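Local structure of inositol monophosphatase (Staphylococcus aureus, 5DW8) at residues T47-A52 against D91-T96; T86-D91 against I108-Y113; V197-G202 against V222-V227. The protein probably hydrolyses myo-inositol monophosphates to inositol and inorganic phosphate, and in this crystal holds adenosine-2'-monophosphate beside two calcium ions. One frame throughout, in Å; residues are numbered along the deposited sequence.

In the fold
Interactions 1 and 2 share Asp91, through which the sheet runs into the active site: it ends strand 86-91 and opens the segment that holds both calcium ions and the phosphate of the nucleotide. Their centres lie about 14 Å apart, and they meet where Pro92 O packs against Ile108 CG1 at 3.1 Å. Interaction 3 is farther off, its centre about 23 Å from that of interaction 1 and its nearest atoms about 9 Å away. It does touch interaction 2, through Tyr113 OH and Val222 CG2 at 4.2 Å, and its two helices have Ala192 and Asp216 of the ligand pocket at their other ends.

Interaction 1 of 3, residues T47-A52 against D91-T96; sequences TNVDKA and DPIDGT. With CA (calcium ion), chain C; CA (calcium ion), chain E; 2AM (adenosine-2'-monophosphate), chain D.
Val49 starts the contact from a kink in helix 44-64, its CG1 meeting the end of Ile93, CD1, at 3.9 Å. A chi1 of 176° sets CG1 anti to the backbone N, and the two side chains cross at about a right angle. Asp50 follows and carries most of the contact. Its CA rests on Ile93 CD1 at 3.5 Å, and its carboxylate reaches across the same methyl, each oxygen going to a different neighbour. OD1 lies against the ring of Pro92, 3.4 Å from CD, whereas OD2 approaches CG2 of Thr96 at 3.7 Å. An unstaggered first torsion (chi1 -132°) accompanies this reach. The acidic side chains of Glu73 and Glu74 lie close to OD1.

The segment 91-96 has the sequence DPIDGT, the signature of the inositol monophosphatase family, and builds much of the two-metal site. Asp91 spans the pair of calcium ions: OD1 binds one at 2.3 Å and OD2 the other at 2.2 Å, to which Asp216 OD2 also binds. The first ion is also held by the carbonyl O of Ile93 at 2.3 Å, the same residue whose side chain faces the helix. Phosphate oxygen O3P bridges the two metals. Gly95 N, at the N-cap position of helix 96-102, donates to O1P at 2.7 Å, joined by Thr96 N, and Asp94 OD1 accepts a hydrogen bond from the ribose O3'. The loop thus packs on helix 44-64 through side chains and binds metal and phosphate through Asp91 and its backbone.

Phe99 of helix 96-102 packs on both Val49 and Ile93, while Pro92 also leans on Thr53 and Glu54 farther along helix 44-64. Asp94 is paired through its backbone with Ala107, at the start of strand 107-114.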
loop_
_atom_site.group_PDB
_atom_site.type_symbol
_atom_site.label_atom_id
_atom_site.label_comp_id
_atom_site.label_asym_id
_atom_site.label_seq_id
_atom_site.Cartn_x
_atom_site.Cartn_y
_atom_site.Cartn_z
ATOM N N THR A 47 -12.064 3.248 -18.737
ATOM C CA THR A 47 -12.978 2.277 -19.361
ATOM C C THR A 47 -12.509 1.893 -20.776
ATOM O O THR A 47 -12.517 0.709 -21.172
ATOM C CB THR A 47 -14.397 2.865 -19.413
ATOM O OG1 THR A 47 -14.694 3.457 -18.140
ATOM C CG2 THR A 47 -15.454 1.787 -19.785
ATOM N N ASN A 48 -12.130 2.920 -21.536
ATOM C CA ASN A 48 -11.256 2.731 -22.691
ATOM C C ASN A 48 -9.892 2.420 -22.073
ATOM O O ASN A 48 -9.701 2.587 -20.907
ATOM C CB ASN A 48 -11.228 3.993 -23.564
ATOM C CG ASN A 48 -12.630 4.435 -24.008
ATOM O OD1 ASN A 48 -13.220 3.855 -24.943
ATOM N ND2 ASN A 48 -13.165 5.471 -23.346
ATOM N N VAL A 49 -8.932 1.948 -22.812
ATOM C CA VAL A 49 -7.679 1.511 -22.153
ATOM C C VAL A 49 -7.838 0.077 -21.657
ATOM O O VAL A 49 -7.159 -0.792 -22.130
ATOM C CB VAL A 49 -7.209 2.408 -20.967
ATOM C CG1 VAL A 49 -5.969 1.817 -20.302
ATOM C CG2 VAL A 49 -6.894 3.805 -21.453
ATOM N N ASP A 50 -8.735 -0.142 -20.706
ATOM C CA ASP A 50 -9.146 -1.480 -20.345
ATOM C C ASP A 50 -9.596 -2.262 -21.561
ATOM O O ASP A 50 -9.082 -3.335 -21.849
ATOM C CB ASP A 50 -10.309 -1.422 -19.361
ATOM C CG ASP A 50 -10.101 -2.315 -18.203
ATOM O OD1 ASP A 50 -9.463 -3.375 -18.413
ATOM O OD2 ASP A 50 -10.562 -1.948 -17.097
ATOM N N LYS A 51 -10.556 -1.675 -22.260
ATOM C CA LYS A 51 -11.150 -2.244 -23.451
ATOM C C LYS A 51 -10.101 -2.334 -24.541
ATOM O O LYS A 51 -9.932 -3.381 -25.157
ATOM C CB LYS A 51 -12.304 -1.363 -23.911
ATOM C CG LYS A 51 -13.274 -2.022 -24.872
ATOM C CD LYS A 51 -14.723 -1.804 -24.436
ATOM C CE LYS A 51 -15.095 -2.614 -23.167
ATOM N NZ LYS A 51 -16.364 -2.152 -22.520
ATOM N N ALA A 52 -9.366 -1.243 -24.754
ATOM C CA ALA A 52 -8.394 -1.191 -25.850
ATOM C C ALA A 52 -7.262 -2.179 -25.620
ATOM O O ALA A 52 -6.722 -2.718 -26.577
ATOM C CB ALA A 52 -7.854 0.223 -26.032
ATOM N N ASP A 91 -6.445 -10.079 -17.257
ATOM C CA ASP A 91 -7.105 -8.874 -16.740
ATOM C C ASP A 91 -6.263 -7.715 -17.195
ATOM O O ASP A 91 -5.115 -7.623 -16.803
ATOM C CB ASP A 91 -7.156 -8.889 -15.221
ATOM C CG ASP A 91 -7.857 -7.668 -14.655
ATOM O OD1 ASP A 91 -8.291 -6.799 -15.457
ATOM O OD2 ASP A 91 -7.968 -7.576 -13.392
ATOM N N PRO A 92 -6.803 -6.836 -18.046
ATOM C CA PRO A 92 -5.817 -5.965 -18.628
ATOM C C PRO A 92 -5.411 -4.940 -17.616
ATOM O O PRO A 92 -4.266 -4.560 -17.631
ATOM C CB PRO A 92 -6.522 -5.358 -19.847
ATOM C CG PRO A 92 -7.827 -6.026 -19.952
ATOM C CD PRO A 92 -8.142 -6.547 -18.576
ATOM N N ILE A 93 -6.329 -4.500 -16.746
ATOM C CA ILE A 93 -5.964 -3.653 -15.604
ATOM C C ILE A 93 -6.525 -4.144 -14.248
ATOM O O ILE A 93 -7.698 -3.929 -13.919
ATOM C CB ILE A 93 -6.356 -2.175 -15.824
ATOM C CG1 ILE A 93 -5.575 -1.581 -17.000
ATOM C CG2 ILE A 93 -6.053 -1.330 -14.584
ATOM C CD1 ILE A 93 -6.350 -1.522 -18.287
ATOM N N ASP A 94 -5.670 -4.799 -13.467
ATOM C CA ASP A 94 -5.968 -5.044 -12.082
ATOM C C ASP A 94 -5.557 -3.834 -11.269
ATOM O O ASP A 94 -4.381 -3.469 -11.258
ATOM C CB ASP A 94 -5.243 -6.282 -11.577
ATOM C CG ASP A 94 -5.857 -6.819 -10.310
ATOM O OD1 ASP A 94 -7.080 -6.770 -10.182
ATOM O OD2 ASP A 94 -5.114 -7.252 -9.430
ATOM N N GLY A 95 -6.545 -3.230 -10.593
ATOM C CA GLY A 95 -6.382 -1.988 -9.821
ATOM C C GLY A 95 -6.862 -0.775 -10.601
ATOM O O GLY A 95 -6.133 0.183 -10.758
ATOM N N THR A 96 -8.104 -0.803 -11.075
ATOM C CA THR A 96 -8.668 0.310 -11.873
ATOM C C THR A 96 -8.725 1.579 -11.073
ATOM O O THR A 96 -8.370 2.645 -11.575
ATOM C CB THR A 96 -10.106 0.060 -12.448
ATOM O OG1 THR A 96 -11.035 -0.296 -11.401
ATOM C CG2 THR A 96 -10.092 -1.019 -13.498
HETATM CA CA CA C . -9.579 -5.175 -14.537
HETATM CA CA CA E . -9.546 -7.152 -11.847
HETATM P P 2AM D . -10.175 -4.579 -10.713
HETATM O O1P 2AM D . -9.175 -3.440 -10.178
HETATM O O2P 2AM D . -11.671 -4.006 -10.425
HETATM O O3P 2AM D . -9.870 -4.844 -12.146
HETATM C "C5'" 2AM D . -9.727 -4.271 -5.592
HETATM O "O5'" 2AM D . -8.836 -3.820 -4.558
HETATM C "C4'" 2AM D . -9.153 -5.595 -6.078
HETATM O "O4'" 2AM D . -10.190 -6.637 -6.093
HETATM C "C3'" 2AM D . -8.703 -5.494 -7.517
HETATM O "O3'" 2AM D . -7.772 -6.544 -7.735
HETATM C "C2'" 2AM D . -10.064 -5.690 -8.225
HETATM O "O2'" 2AM D . -9.988 -5.878 -9.674
HETATM C "C1'" 2AM D . -10.550 -6.922 -7.492
HETATM N N9 2AM D . -12.030 -7.180 -7.621
HETATM C C8 2AM D . -12.581 -8.342 -7.993
HETATM N N7 2AM D . -13.910 -8.213 -7.971
HETATM C C5 2AM D . -14.187 -6.966 -7.584
HETATM C C6 2AM D . -15.358 -6.334 -7.406
HETATM N N6 2AM D . -16.453 -7.052 -7.652
HETATM N N1 2AM D . -15.429 -5.048 -6.991
HETATM C C2 2AM D . -14.232 -4.357 -6.749
HETATM N N3 2AM D . -13.015 -5.044 -6.946
HETATM C C4 2AM D . -13.024 -6.326 -7.363
#

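Interaction 2 of 3, residues T86-D91 against I108-Y113. With CA (calcium ion), chain E; CA (calcium ion), chain C.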
loop_
_atom_site.group_PDB
_atom_site.type_symbol
_atom_site.label_atom_id
_atom_site.label_comp_id
_atom_site.label_asym_id
_atom_site.label_seq_id
_atom_site.Cartn_x
_atom_site.Cartn_y
_atom_site.Cartn_z
ATOM N N THR A 86 -5.291 -24.392 -25.227
ATOM C CA THR A 86 -4.509 -23.347 -24.618
ATOM C C THR A 86 -5.366 -22.135 -24.306
ATOM O O THR A 86 -6.036 -21.568 -25.187
ATOM C CB THR A 86 -3.340 -22.962 -25.517
ATOM O OG1 THR A 86 -2.493 -24.112 -25.654
ATOM C CG2 THR A 86 -2.573 -21.808 -24.895
ATOM N N VAL A 87 -5.339 -21.748 -23.038
ATOM C CA VAL A 87 -6.273 -20.765 -22.546
ATOM C C VAL A 87 -5.597 -19.640 -21.812
ATOM O O VAL A 87 -4.991 -19.866 -20.764
ATOM C CB VAL A 87 -7.246 -21.447 -21.597
ATOM C CG1 VAL A 87 -8.109 -20.411 -20.866
ATOM C CG2 VAL A 87 -8.071 -22.454 -22.379
ATOM N N TRP A 88 -5.742 -18.435 -22.347
ATOM C CA TRP A 88 -5.217 -17.241 -21.706
ATOM C C TRP A 88 -6.316 -16.592 -20.858
ATOM O O TRP A 88 -7.401 -16.307 -21.382
ATOM C CB TRP A 88 -4.755 -16.215 -22.732
ATOM C CG TRP A 88 -3.692 -16.637 -23.714
ATOM C CD1 TRP A 88 -3.742 -17.689 -24.585
ATOM C CD2 TRP A 88 -2.465 -15.941 -24.009
ATOM N NE1 TRP A 88 -2.619 -17.709 -25.375
ATOM C CE2 TRP A 88 -1.811 -16.659 -25.034
ATOM C CE3 TRP A 88 -1.831 -14.806 -23.466
ATOM C CZ2 TRP A 88 -0.582 -16.276 -25.539
ATOM C CZ3 TRP A 88 -0.616 -14.438 -23.954
ATOM C CH2 TRP A 88 0.004 -15.160 -24.989
ATOM N N VAL A 89 -6.041 -16.391 -19.560
ATOM C CA VAL A 89 -6.947 -15.651 -18.687
ATOM C C VAL A 89 -6.277 -14.375 -18.261
ATOM O O VAL A 89 -5.227 -14.369 -17.590
ATOM C CB VAL A 89 -7.606 -16.489 -17.536
ATOM C CG1 VAL A 89 -6.869 -17.775 -17.234
ATOM C CG2 VAL A 89 -7.894 -15.667 -16.289
ATOM N N VAL A 90 -6.876 -13.278 -18.710
ATOM C CA VAL A 90 -6.217 -12.005 -18.646
ATOM C C VAL A 90 -7.086 -10.953 -18.013
ATOM O O VAL A 90 -8.308 -10.943 -18.197
ATOM C CB VAL A 90 -5.684 -11.565 -20.041
ATOM C CG1 VAL A 90 -6.339 -12.354 -21.155
ATOM C CG2 VAL A 90 -5.818 -10.058 -20.287
ATOM N N ASP A 91 -6.445 -10.079 -17.257
ATOM C CA ASP A 91 -7.105 -8.874 -16.740
ATOM C C ASP A 91 -6.263 -7.715 -17.195
ATOM O O ASP A 91 -5.115 -7.623 -16.803
ATOM C CB ASP A 91 -7.156 -8.889 -15.221
ATOM C CG ASP A 91 -7.857 -7.668 -14.655
ATOM O OD1 ASP A 91 -8.291 -6.799 -15.457
ATOM O OD2 ASP A 91 -7.968 -7.576 -13.392
ATOM N N ILE A 108 -1.174 -5.838 -15.410
ATOM C CA ILE A 108 -1.832 -6.706 -16.331
ATOM C C ILE A 108 -1.572 -8.094 -15.752
ATOM O O ILE A 108 -0.471 -8.371 -15.263
ATOM C CB ILE A 108 -1.244 -6.555 -17.755
ATOM C CG1 ILE A 108 -1.271 -5.066 -18.190
ATOM C CG2 ILE A 108 -1.987 -7.471 -18.727
ATOM C CD1 ILE A 108 -0.722 -4.719 -19.586
ATOM N N SER A 109 -2.582 -8.951 -15.743
ATOM C CA SER A 109 -2.405 -10.288 -15.248
ATOM C C SER A 109 -2.726 -11.258 -16.369
ATOM O O SER A 109 -3.758 -11.129 -17.044
ATOM C CB SER A 109 -3.311 -10.555 -14.068
ATOM O OG SER A 109 -2.901 -11.730 -13.381
ATOM N N ILE A 110 -1.830 -12.227 -16.555
ATOM C CA ILE A 110 -2.016 -13.290 -17.544
ATOM C C ILE A 110 -1.488 -14.614 -17.027
ATOM O O ILE A 110 -0.301 -14.757 -16.788
ATOM C CB ILE A 110 -1.287 -13.020 -18.894
ATOM C CG1 ILE A 110 -1.500 -11.580 -19.390
ATOM C CG2 ILE A 110 -1.774 -13.986 -19.945
ATOM C CD1 ILE A 110 -0.989 -11.321 -20.813
ATOM N N GLY A 111 -2.386 -15.570 -16.891
ATOM C CA GLY A 111 -2.009 -16.939 -16.736
ATOM C C GLY A 111 -2.367 -17.658 -18.020
ATOM O O GLY A 111 -3.379 -17.346 -18.651
ATOM N N ILE A 112 -1.522 -18.614 -18.402
ATOM C CA ILE A 112 -1.735 -19.453 -19.589
ATOM C C ILE A 112 -1.854 -20.868 -19.082
ATOM O O ILE A 112 -1.018 -21.341 -18.331
ATOM C CB ILE A 112 -0.588 -19.354 -20.615
ATOM C CG1 ILE A 112 -0.526 -17.946 -21.200
ATOM C CG2 ILE A 112 -0.800 -20.359 -21.751
ATOM C CD1 ILE A 112 0.801 -17.581 -21.832
ATOM N N TYR A 113 -2.933 -21.516 -19.466
ATOM C CA TYR A 113 -3.200 -22.870 -19.032
ATOM C C TYR A 113 -3.216 -23.697 -20.298
ATOM O O TYR A 113 -3.417 -23.170 -21.387
ATOM C CB TYR A 113 -4.515 -22.927 -18.249
ATOM C CG TYR A 113 -4.370 -22.333 -16.863
ATOM C CD1 TYR A 113 -4.502 -23.121 -15.725
ATOM C CD2 TYR A 113 -4.062 -20.981 -16.680
ATOM C CE1 TYR A 113 -4.345 -22.587 -14.434
ATOM C CE2 TYR A 113 -3.900 -20.445 -15.398
ATOM C CZ TYR A 113 -4.045 -21.251 -14.282
ATOM O OH TYR A 113 -3.898 -20.708 -13.017
HETATM CA CA CA E . -9.546 -7.152 -11.847
HETATM CA CA CA C . -9.579 -5.175 -14.537
HETATM O O HOH W 1 -4.564 -13.536 -14.884
#
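Strands 86-91 and 108-113 run antiparallel at 164°, joined by six backbone hydrogen bonds that link Val87 with Tyr113, Val89 with Gly111 and Asp91 with Ser109, each pair bonded in both directions. Between them, CA-H...O contacts fill in, the shortest from Val90 CA to Ser109 O at 3.1 Å. On one face Trp88 and Ile112 lie side by side, pointing the same way. Ile112 CD1 stands over the six-membered ring of the indole, 3.9 Å from its centroid and 5° from the normal, a CH-pi contact. Ile110 CG2, anti to its own backbone N, meets Trp88 CE3 obliquely at 3.6 Å. This pair of strands belongs to the large mixed sheet of the inositol monophosphatase fold; helix 11-32 packs on this side of it, Leu11 and Phe14 touching Trp88, and Trp88 NE1 donates a hydrogen bond to His68 ND1. The other face carries Val87, Val89, Asp91, Ser109 and Tyr113. Val89 CG1 approaches Tyr113 CD2 at 4.3 Å. A water donates to Val89 O and accepts from Ser109 OG, each at 2.9 Å. Asp91 turns CG anti to its backbone N (chi1 -179°), which carries the carboxylate off the strand end toward the calcium ions.

Interaction 3 of 3, residues V197-G202 against V222-V227; sequences VSVATG and VILYEV
Ala200 points its CB into helix 214-226, where Ile223 CG2 meets it at 3.6 Å. The small side chain lets the backbones come close, the CA atoms of Ala200 and Leu224 being 4.9 Å apart. Three larger side chains of segment 222-227 bear on this alanine, each presenting a particular branch. Ile223 uses CG2, the branch set anti to its backbone N. Leu224 leaves its helix with CG anti to the backbone N (chi1 -175°), and its second torsion (chi2 -86°) brings CD2 to Ala200 N at 4.0 Å. The leucine and Val199 side chains cross obliquely, CD2 lying 4.2 Å from Val199 CG1. Val227, just past the helix end, has CG1 anti to its carbonyl carbon (chi1 -67°), which places CG2 between the backbone N and the carbonyl carbon; CG2 reaches Ala200 O at 3.5 Å. Methyl groups of segment 222-227 thus meet both the methyl and the backbone of Ala200, and the contact rests on van der Waals packing.

Helix 192-200 finishes in a Schellman motif, in which Gly202, with positive phi, sends its N back to Val199 O at 3.0 Å. The hydroxyl of Thr201 adds a bond to Ser198 O at 2.9 Å, approaching from above the carbonyl plane.

The contact joins the C-terminal ends of helices 192-200 and 214-226. These helices lie next to the large sheet: Val197 and Ile223 both pack on Val123 of strand 117-125, and strand 130-135 adds Tyr132 against Val197 and Thr201 and Ala134 against Ile223. Beyond the helix end, Val227 rests on Leu147 and Leu150, which lie in a loop following strand 145-146.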
loop_
_atom_site.group_PDB
_atom_site.type_symbol
_atom_site.label_atom_id
_atom_site.label_comp_id
_atom_site.label_asym_id
_atom_site.label_seq_id
_atom_site.Cartn_x
_atom_site.Cartn_y
_atom_site.Cartn_z
ATOM N N VAL A 197 1.413 -11.516 -5.852
ATOM C CA VAL A 197 2.822 -11.299 -6.161
ATOM C C VAL A 197 3.571 -10.902 -4.877
ATOM O O VAL A 197 4.528 -11.566 -4.494
ATOM C CB VAL A 197 2.962 -10.254 -7.303
ATOM C CG1 VAL A 197 4.142 -9.332 -7.099
ATOM C CG2 VAL A 197 3.081 -10.939 -8.652
ATOM N N SER A 198 3.127 -9.869 -4.189
ATOM C CA SER A 198 3.745 -9.490 -2.920
ATOM C C SER A 198 3.931 -10.655 -1.960
ATOM O O SER A 198 4.976 -10.754 -1.273
ATOM C CB SER A 198 2.929 -8.412 -2.218
ATOM O OG SER A 198 3.185 -7.184 -2.839
ATOM N N VAL A 199 2.936 -11.542 -1.881
ATOM C CA VAL A 199 3.147 -12.761 -1.115
ATOM C C VAL A 199 4.264 -13.577 -1.771
ATOM O O VAL A 199 5.179 -13.943 -1.100
ATOM C CB VAL A 199 1.911 -13.645 -0.923
ATOM C CG1 VAL A 199 2.289 -14.765 0.029
ATOM C CG2 VAL A 199 0.722 -12.858 -0.359
ATOM N N ALA A 200 4.204 -13.838 -3.067
ATOM C CA ALA A 200 5.283 -14.605 -3.720
ATOM C C ALA A 200 6.711 -14.039 -3.469
ATOM O O ALA A 200 7.674 -14.809 -3.493
ATOM C CB ALA A 200 5.026 -14.727 -5.221
ATOM N N THR A 201 6.835 -12.715 -3.231
ATOM C CA THR A 201 8.131 -12.067 -2.975
ATOM C C THR A 201 8.578 -12.048 -1.495
ATOM O O THR A 201 9.684 -11.643 -1.191
ATOM C CB THR A 201 8.187 -10.610 -3.565
ATOM O OG1 THR A 201 7.119 -9.786 -3.054
ATOM C CG2 THR A 201 8.120 -10.641 -5.103
ATOM N N GLY A 202 7.729 -12.490 -0.575
ATOM C CA GLY A 202 8.010 -12.335 0.847
ATOM C C GLY A 202 7.578 -11.007 1.473
ATOM O O GLY A 202 7.705 -10.838 2.699
ATOM N N VAL A 222 0.381 -19.091 -10.425
ATOM C CA VAL A 222 1.480 -19.833 -11.025
ATOM C C VAL A 222 2.802 -19.389 -10.376
ATOM O O VAL A 222 3.582 -20.170 -9.883
ATOM C CB VAL A 222 1.568 -19.655 -12.553
ATOM C CG1 VAL A 222 2.578 -20.630 -13.082
ATOM C CG2 VAL A 222 0.228 -19.889 -13.229
ATOM N N ILE A 223 3.039 -18.106 -10.383
ATOM C CA ILE A 223 4.218 -17.526 -9.740
ATOM C C ILE A 223 4.444 -18.002 -8.290
ATOM O O ILE A 223 5.566 -18.293 -7.862
ATOM C CB ILE A 223 4.061 -16.020 -9.779
ATOM C CG1 ILE A 223 4.268 -15.544 -11.234
ATOM C CG2 ILE A 223 4.966 -15.339 -8.756
ATOM C CD1 ILE A 223 3.380 -14.360 -11.569
ATOM N N LEU A 224 3.343 -18.043 -7.560
ATOM C CA LEU A 224 3.332 -18.336 -6.168
ATOM C C LEU A 224 3.570 -19.829 -6.004
ATOM O O LEU A 224 4.282 -20.276 -5.102
ATOM C CB LEU A 224 1.966 -17.890 -5.627
ATOM C CG LEU A 224 1.496 -17.894 -4.168
ATOM C CD1 LEU A 224 0.936 -19.239 -3.841
ATOM C CD2 LEU A 224 2.523 -17.462 -3.127
ATOM N N TYR A 225 2.995 -20.630 -6.878
ATOM C CA TYR A 225 3.184 -22.038 -6.731
ATOM C C TYR A 225 4.698 -22.366 -6.778
ATOM O O TYR A 225 5.167 -23.197 -5.995
ATOM C CB TYR A 225 2.330 -22.794 -7.755
ATOM C CG TYR A 225 2.629 -24.261 -7.775
ATOM C CD1 TYR A 225 2.744 -24.969 -6.587
ATOM C CD2 TYR A 225 2.826 -24.927 -8.956
ATOM C CE1 TYR A 225 3.082 -26.306 -6.589
ATOM C CE2 TYR A 225 3.127 -26.262 -8.976
ATOM C CZ TYR A 225 3.251 -26.954 -7.792
ATOM O OH TYR A 225 3.530 -28.291 -7.801
ATOM N N GLU A 226 5.475 -21.664 -7.627
ATOM C CA GLU A 226 6.941 -21.893 -7.753
ATOM C C GLU A 226 7.793 -21.662 -6.485
ATOM O O GLU A 226 8.720 -22.423 -6.193
ATOM C CB GLU A 226 7.536 -21.041 -8.878
ATOM C CG GLU A 226 7.140 -21.478 -10.273
ATOM C CD GLU A 226 7.496 -22.922 -10.576
ATOM O OE1 GLU A 226 8.707 -23.210 -10.668
ATOM O OE2 GLU A 226 6.573 -23.753 -10.756
ATOM N N VAL A 227 7.513 -20.615 -5.732
ATOM C CA VAL A 227 8.149 -20.480 -4.414
ATOM C C VAL A 227 7.373 -21.199 -3.290
ATOM O O VAL A 227 7.582 -20.931 -2.109
ATOM C CB VAL A 227 8.390 -19.030 -4.058
ATOM C CG1 VAL A 227 9.443 -18.474 -5.005
ATOM C CG2 VAL A 227 7.101 -18.246 -4.084
#